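Local coordinates for DNA-binding protein (Silicibacter pomeroyi, PDB 3EUS) that probably binds DNA through a small all-helical domain of the helix-turn-helix (XRE/Cro-C1) type, at residues L19-R23 and W62-C66; Y14-R18 and E74-I79. All coordinates share one frame; numbering follows the deposited sequence.

Contact 1 of 2, residues L19-R23 and W62-C66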
loop_
_atom_site.group_PDB
_atom_site.type_symbol
_atom_site.label_atom_id
_atom_site.label_comp_id
_atom_site.label_asym_id
_atom_site.label_seq_id
_atom_site.Cartn_x
_atom_site.Cartn_y
_atom_site.Cartn_z
ATOM N N LEU A 19 -2.445 -10.666 -1.547
ATOM C CA LEU A 19 -3.430 -10.128 -2.520
ATOM C C LEU A 19 -4.197 -11.277 -3.137
ATOM O O LEU A 19 -5.452 -11.282 -3.230
ATOM C CB LEU A 19 -2.723 -9.340 -3.563
ATOM C CG LEU A 19 -2.235 -7.969 -3.117
ATOM C CD1 LEU A 19 -1.405 -7.373 -4.258
ATOM C CD2 LEU A 19 -3.429 -7.121 -2.745
ATOM N N ARG A 20 -3.456 -12.290 -3.544
ATOM C CA ARG A 20 -4.084 -13.452 -4.169
ATOM C C ARG A 20 -4.968 -14.179 -3.164
ATOM O O ARG A 20 -6.061 -14.628 -3.508
ATOM C CB ARG A 20 -3.021 -14.424 -4.772
ATOM C CG ARG A 20 -3.598 -15.715 -5.305
ATOM C CD ARG A 20 -2.507 -16.706 -5.872
ATOM N NE ARG A 20 -1.290 -16.741 -5.042
ATOM C CZ ARG A 20 -0.141 -16.119 -5.369
ATOM N NH1 ARG A 20 -0.002 -15.500 -6.560
ATOM N NH2 ARG A 20 0.919 -16.202 -4.561
ATOM N N GLN A 21 -4.480 -14.378 -1.940
ATOM C CA GLN A 21 -5.250 -15.146 -0.971
ATOM C C GLN A 21 -6.536 -14.397 -0.558
ATOM O O GLN A 21 -7.590 -15.035 -0.392
ATOM C CB GLN A 21 -4.379 -15.526 0.243
ATOM C CG GLN A 21 -4.652 -16.948 0.849
ATOM C CD GLN A 21 -4.755 -18.087 -0.162
ATOM O OE1 GLN A 21 -3.781 -18.431 -0.875
ATOM N NE2 GLN A 21 -5.944 -18.702 -0.228
ATOM N N ALA A 22 -6.474 -13.056 -0.477
ATOM C CA ALA A 22 -7.694 -12.274 -0.280
ATOM C C ALA A 22 -8.726 -12.566 -1.379
ATOM O O ALA A 22 -9.923 -12.746 -1.106
ATOM C CB ALA A 22 -7.394 -10.734 -0.138
ATOM N N ARG A 23 -8.286 -12.608 -2.634
ATOM C CA ARG A 23 -9.191 -12.836 -3.734
ATOM C C ARG A 23 -9.791 -14.221 -3.658
ATOM O O ARG A 23 -10.982 -14.384 -3.828
ATOM C CB ARG A 23 -8.472 -12.690 -5.070
ATOM C CG ARG A 23 -9.283 -13.057 -6.294
ATOM C CD ARG A 23 -8.547 -12.811 -7.540
ATOM N NE ARG A 23 -7.333 -13.636 -7.633
ATOM C CZ ARG A 23 -7.306 -14.958 -7.898
ATOM N NH1 ARG A 23 -8.407 -15.662 -8.095
ATOM N NH2 ARG A 23 -6.144 -15.577 -7.959
ATOM N N TRP A 62 -8.571 -2.942 -3.986
ATOM C CA TRP A 62 -8.444 -4.440 -4.154
ATOM C C TRP A 62 -8.934 -5.102 -2.862
ATOM O O TRP A 62 -9.738 -6.026 -2.876
ATOM C CB TRP A 62 -6.974 -4.790 -4.363
ATOM C CG TRP A 62 -6.626 -6.242 -4.630
ATOM C CD1 TRP A 62 -6.696 -7.284 -3.751
ATOM C CD2 TRP A 62 -5.991 -6.752 -5.798
ATOM N NE1 TRP A 62 -6.194 -8.434 -4.327
ATOM C CE2 TRP A 62 -5.762 -8.140 -5.586
ATOM C CE3 TRP A 62 -5.625 -6.195 -7.015
ATOM C CZ2 TRP A 62 -5.194 -8.955 -6.556
ATOM C CZ3 TRP A 62 -5.030 -6.994 -7.952
ATOM C CH2 TRP A 62 -4.823 -8.379 -7.715
ATOM N N MET A 63 -8.424 -4.644 -1.717
ATOM C CA MET A 63 -8.772 -5.278 -0.462
ATOM C C MET A 63 -10.247 -5.095 -0.133
ATOM O O MET A 63 -10.878 -6.004 0.330
ATOM C CB MET A 63 -7.844 -4.793 0.677
ATOM C CG MET A 63 -6.383 -5.281 0.476
ATOM S SD MET A 63 -6.066 -7.059 0.271
ATOM C CE MET A 63 -6.703 -7.728 1.816
ATOM N N ALA A 64 -10.799 -3.918 -0.407
ATOM C CA ALA A 64 -12.223 -3.696 -0.247
ATOM C C ALA A 64 -13.070 -4.556 -1.152
ATOM O O ALA A 64 -14.134 -5.042 -0.719
ATOM C CB ALA A 64 -12.593 -2.168 -0.519
ATOM N N ALA A 65 -12.640 -4.734 -2.380
ATOM C CA ALA A 65 -13.372 -5.597 -3.344
ATOM C C ALA A 65 -13.335 -7.062 -2.931
ATOM O O ALA A 65 -14.223 -7.821 -3.301
ATOM C CB ALA A 65 -12.822 -5.434 -4.793
ATOM N N CYS A 66 -12.328 -7.434 -2.148
ATOM C CA CYS A 66 -12.194 -8.797 -1.616
ATOM C C CYS A 66 -12.758 -8.898 -0.231
ATOM O O CYS A 66 -12.611 -9.934 0.380
ATOM C CB CYS A 66 -10.733 -9.212 -1.577
ATOM S SG CYS A 66 -9.898 -9.369 -3.225
HETATM O O HOH W 1 -10.854 -11.943 1.187
#
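Leu19 O takes two N-H groups from opposite faces of its carbonyl plane: the helical bond from Arg23 N on one, and the indole of Trp62 on the other. The indole bond, Trp62 NE1 to Leu19 O at 3.1 Å, is nearly straight (162° at the hydrogen) and lies in the ring plane, but it reaches the oxygen from above the carbonyl plane. The same leucine also covers a face of the ring, its CD2 standing 3.5 Å from the centroid of the five-membered ring in a CH-pi contact. With CG anti to its backbone N (chi1 -177°), Trp62 places its indole against Leu19, which meets both an edge and a face. Putting a leucine in place of Trp62 would probably leave Leu19 O without its second donor and Leu19 CD2 without the flat surface beneath it. Alongside, the bent chain of Met63 lays its CE 3.7 Å from Ala22 CB, while SD touches Leu19 CD2. Cys66, the first residue to leave helical geometry, sets its SG against the backbone of Arg23, 3.6 Å from CA. A water donates to both Ala22 O (2.6 Å) and Cys66 O (2.8 Å), bridging the two backbones where helix 56-65 has ended. The guanidinium of Arg23 turns elsewhere, to a salt bridge with Glu48 and a hydrogen bond to Leu28 O. Around this buried junction of helices 10-25 and 56-65, Trp62 also packs on Leu33 of helix 30-36 and on Val44 and Val47 of helix 41-48, whereas Met63 meets Val72 and Ile75 of helix 72-81.

Contact 2 of 2, residues Y14-R18 and E74-I79; sequences YLCQR and EIVATI
Arg18 grips a single carboxylate oxygen of Glu74 with both terminal nitrogens: NH1 and NH2 each lie 3.0 Å from OE1 in a salt bridge, with clearly bent N-H bonds. NH1 comes to the anti lone pair, and the carboxylate is turned 47° from the guanidinium plane. NH1 also donates to Tyr14 OH (3.0 Å), tying the arginine to the preceding turn of its own helix. With CG anti to the carbonyl carbon (chi1 -64°), Arg18 lays CG over a face of the Tyr14 ring, and the bends further out turn the chain on to the guanidinium. Ile75 CG1 sits 3.6 Å from Arg18 CZ, centred over one guanidinium face. Within helix 72-81, Thr78 OG1 donates to Glu74 O (2.7 Å), which already accepts the helical bond from Thr78 N. Thr78 CB lies 3.4 Å from Tyr14 OH, while Ile79 CG1 meets the ring's edge at CD2. Deeper in, Leu15 CD1 touches Ile75 CG2, and Leu15 and Ile79 continue onto Ile57 and Ala60 of the second subunit. The arrangement is an antiparallel helix pair, 165° between directions, joining the first and last helices of this five-helix, XRE-like fold.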
loop_
_atom_site.group_PDB
_atom_site.type_symbol
_atom_site.label_atom_id
_atom_site.label_comp_id
_atom_site.label_asym_id
_atom_site.label_seq_id
_atom_site.Cartn_x
_atom_site.Cartn_y
_atom_site.Cartn_z
ATOM N N TYR A 14 5.507 -11.635 -0.475
ATOM C CA TYR A 14 4.462 -11.738 0.587
ATOM C C TYR A 14 3.202 -10.947 0.248
ATOM O O TYR A 14 2.101 -11.439 0.383
ATOM C CB TYR A 14 5.030 -11.287 1.921
ATOM C CG TYR A 14 4.024 -11.206 3.017
ATOM C CD1 TYR A 14 3.569 -12.359 3.654
ATOM C CD2 TYR A 14 3.524 -9.998 3.427
ATOM C CE1 TYR A 14 2.639 -12.292 4.656
ATOM C CE2 TYR A 14 2.587 -9.930 4.401
ATOM C CZ TYR A 14 2.167 -11.068 5.023
ATOM O OH TYR A 14 1.233 -10.997 6.013
ATOM N N LEU A 15 3.348 -9.707 -0.179
ATOM C CA LEU A 15 2.211 -8.870 -0.468
ATOM C C LEU A 15 1.381 -9.572 -1.544
ATOM O O LEU A 15 0.154 -9.698 -1.441
ATOM C CB LEU A 15 2.666 -7.511 -0.967
ATOM C CG LEU A 15 1.580 -6.613 -1.535
ATOM C CD1 LEU A 15 0.405 -6.364 -0.522
ATOM C CD2 LEU A 15 2.193 -5.265 -1.990
ATOM N N CYS A 16 2.082 -10.119 -2.531
ATOM C CA CYS A 16 1.397 -10.716 -3.650
ATOM C C CYS A 16 0.652 -11.932 -3.211
ATOM O O CYS A 16 -0.456 -12.162 -3.694
ATOM C CB CYS A 16 2.356 -11.012 -4.766
ATOM S SG CYS A 16 2.678 -9.425 -5.623
ATOM N N GLN A 17 1.258 -12.715 -2.322
ATOM C CA GLN A 17 0.588 -13.863 -1.762
ATOM C C GLN A 17 -0.711 -13.432 -1.065
ATOM O O GLN A 17 -1.764 -14.070 -1.206
ATOM C CB GLN A 17 1.568 -14.607 -0.788
ATOM C CG GLN A 17 0.951 -15.629 0.070
ATOM C CD GLN A 17 0.224 -16.707 -0.674
ATOM O OE1 GLN A 17 -0.720 -17.331 -0.124
ATOM N NE2 GLN A 17 0.673 -17.001 -1.895
ATOM N N ARG A 18 -0.624 -12.402 -0.248
ATOM C CA ARG A 18 -1.817 -11.893 0.471
ATOM C C ARG A 18 -2.858 -11.320 -0.468
ATOM O O ARG A 18 -4.057 -11.499 -0.202
ATOM C CB ARG A 18 -1.467 -10.825 1.519
ATOM C CG ARG A 18 -0.621 -11.276 2.665
ATOM C CD ARG A 18 -1.180 -12.577 3.369
ATOM N NE ARG A 18 -2.473 -12.281 3.991
ATOM C CZ ARG A 18 -2.651 -11.955 5.281
ATOM N NH1 ARG A 18 -1.619 -11.824 6.099
ATOM N NH2 ARG A 18 -3.880 -11.787 5.754
ATOM N N GLU A 74 -2.811 -6.260 9.521
ATOM C CA GLU A 74 -1.906 -7.399 9.622
ATOM C C GLU A 74 -0.932 -7.466 8.443
ATOM O O GLU A 74 0.233 -7.670 8.660
ATOM C CB GLU A 74 -2.723 -8.651 9.655
ATOM C CG GLU A 74 -2.021 -10.001 9.912
ATOM C CD GLU A 74 -3.055 -11.153 9.749
ATOM O OE1 GLU A 74 -3.193 -11.732 8.630
ATOM O OE2 GLU A 74 -3.769 -11.446 10.727
ATOM N N ILE A 75 -1.453 -7.337 7.236
ATOM C CA ILE A 75 -0.624 -7.345 5.990
ATOM C C ILE A 75 0.484 -6.259 6.073
ATOM O O ILE A 75 1.676 -6.549 5.939
ATOM C CB ILE A 75 -1.498 -7.164 4.766
ATOM C CG1 ILE A 75 -2.449 -8.391 4.607
ATOM C CG2 ILE A 75 -0.603 -6.928 3.489
ATOM C CD1 ILE A 75 -3.533 -8.215 3.571
ATOM N N VAL A 76 0.078 -5.037 6.405
ATOM C CA VAL A 76 0.975 -3.889 6.390
ATOM C C VAL A 76 1.989 -3.986 7.536
ATOM O O VAL A 76 3.176 -3.784 7.329
ATOM C CB VAL A 76 0.151 -2.562 6.450
ATOM C CG1 VAL A 76 1.091 -1.330 6.736
ATOM C CG2 VAL A 76 -0.764 -2.365 5.252
ATOM N N ALA A 77 1.552 -4.413 8.734
ATOM C CA ALA A 77 2.481 -4.590 9.844
ATOM C C ALA A 77 3.504 -5.684 9.550
ATOM O O ALA A 77 4.662 -5.570 9.950
ATOM C CB ALA A 77 1.709 -4.944 11.175
ATOM N N THR A 78 3.043 -6.771 8.922
ATOM C CA THR A 78 3.945 -7.908 8.601
ATOM C C THR A 78 4.991 -7.453 7.589
ATOM O O THR A 78 6.219 -7.742 7.749
ATOM C CB THR A 78 3.132 -9.150 8.135
ATOM O OG1 THR A 78 2.208 -9.498 9.162
ATOM C CG2 THR A 78 4.030 -10.375 7.918
ATOM N N ILE A 79 4.543 -6.718 6.564
ATOM C CA ILE A 79 5.484 -6.143 5.594
ATOM C C ILE A 79 6.491 -5.264 6.314
ATOM O O ILE A 79 7.713 -5.433 6.075
ATOM C CB ILE A 79 4.794 -5.378 4.452
ATOM C CG1 ILE A 79 4.025 -6.351 3.530
ATOM C CG2 ILE A 79 5.837 -4.544 3.674
ATOM C CD1 ILE A 79 2.988 -5.705 2.775
#

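Overall arrangement
From the N terminus, helix 10-25 supplies the first half of both contacts: residues 14-18 for contact 2, then 19-23 for contact 1. The chain runs on through helices 30-36 and 41-48 before helix 56-65 returns to residues 19-23, so that contact 1 closes a loop with 38 residues between its segments. Helix 72-81 follows and comes back to residues 14-18, where contact 2 closes a wider loop that encloses the first without crossing it. The centres lie about 12 Å apart, and the two contacts meet where Met63 CE packs 3.7 Å from Ile75 CD1. Together they fasten the last two helices along successive turns of the first.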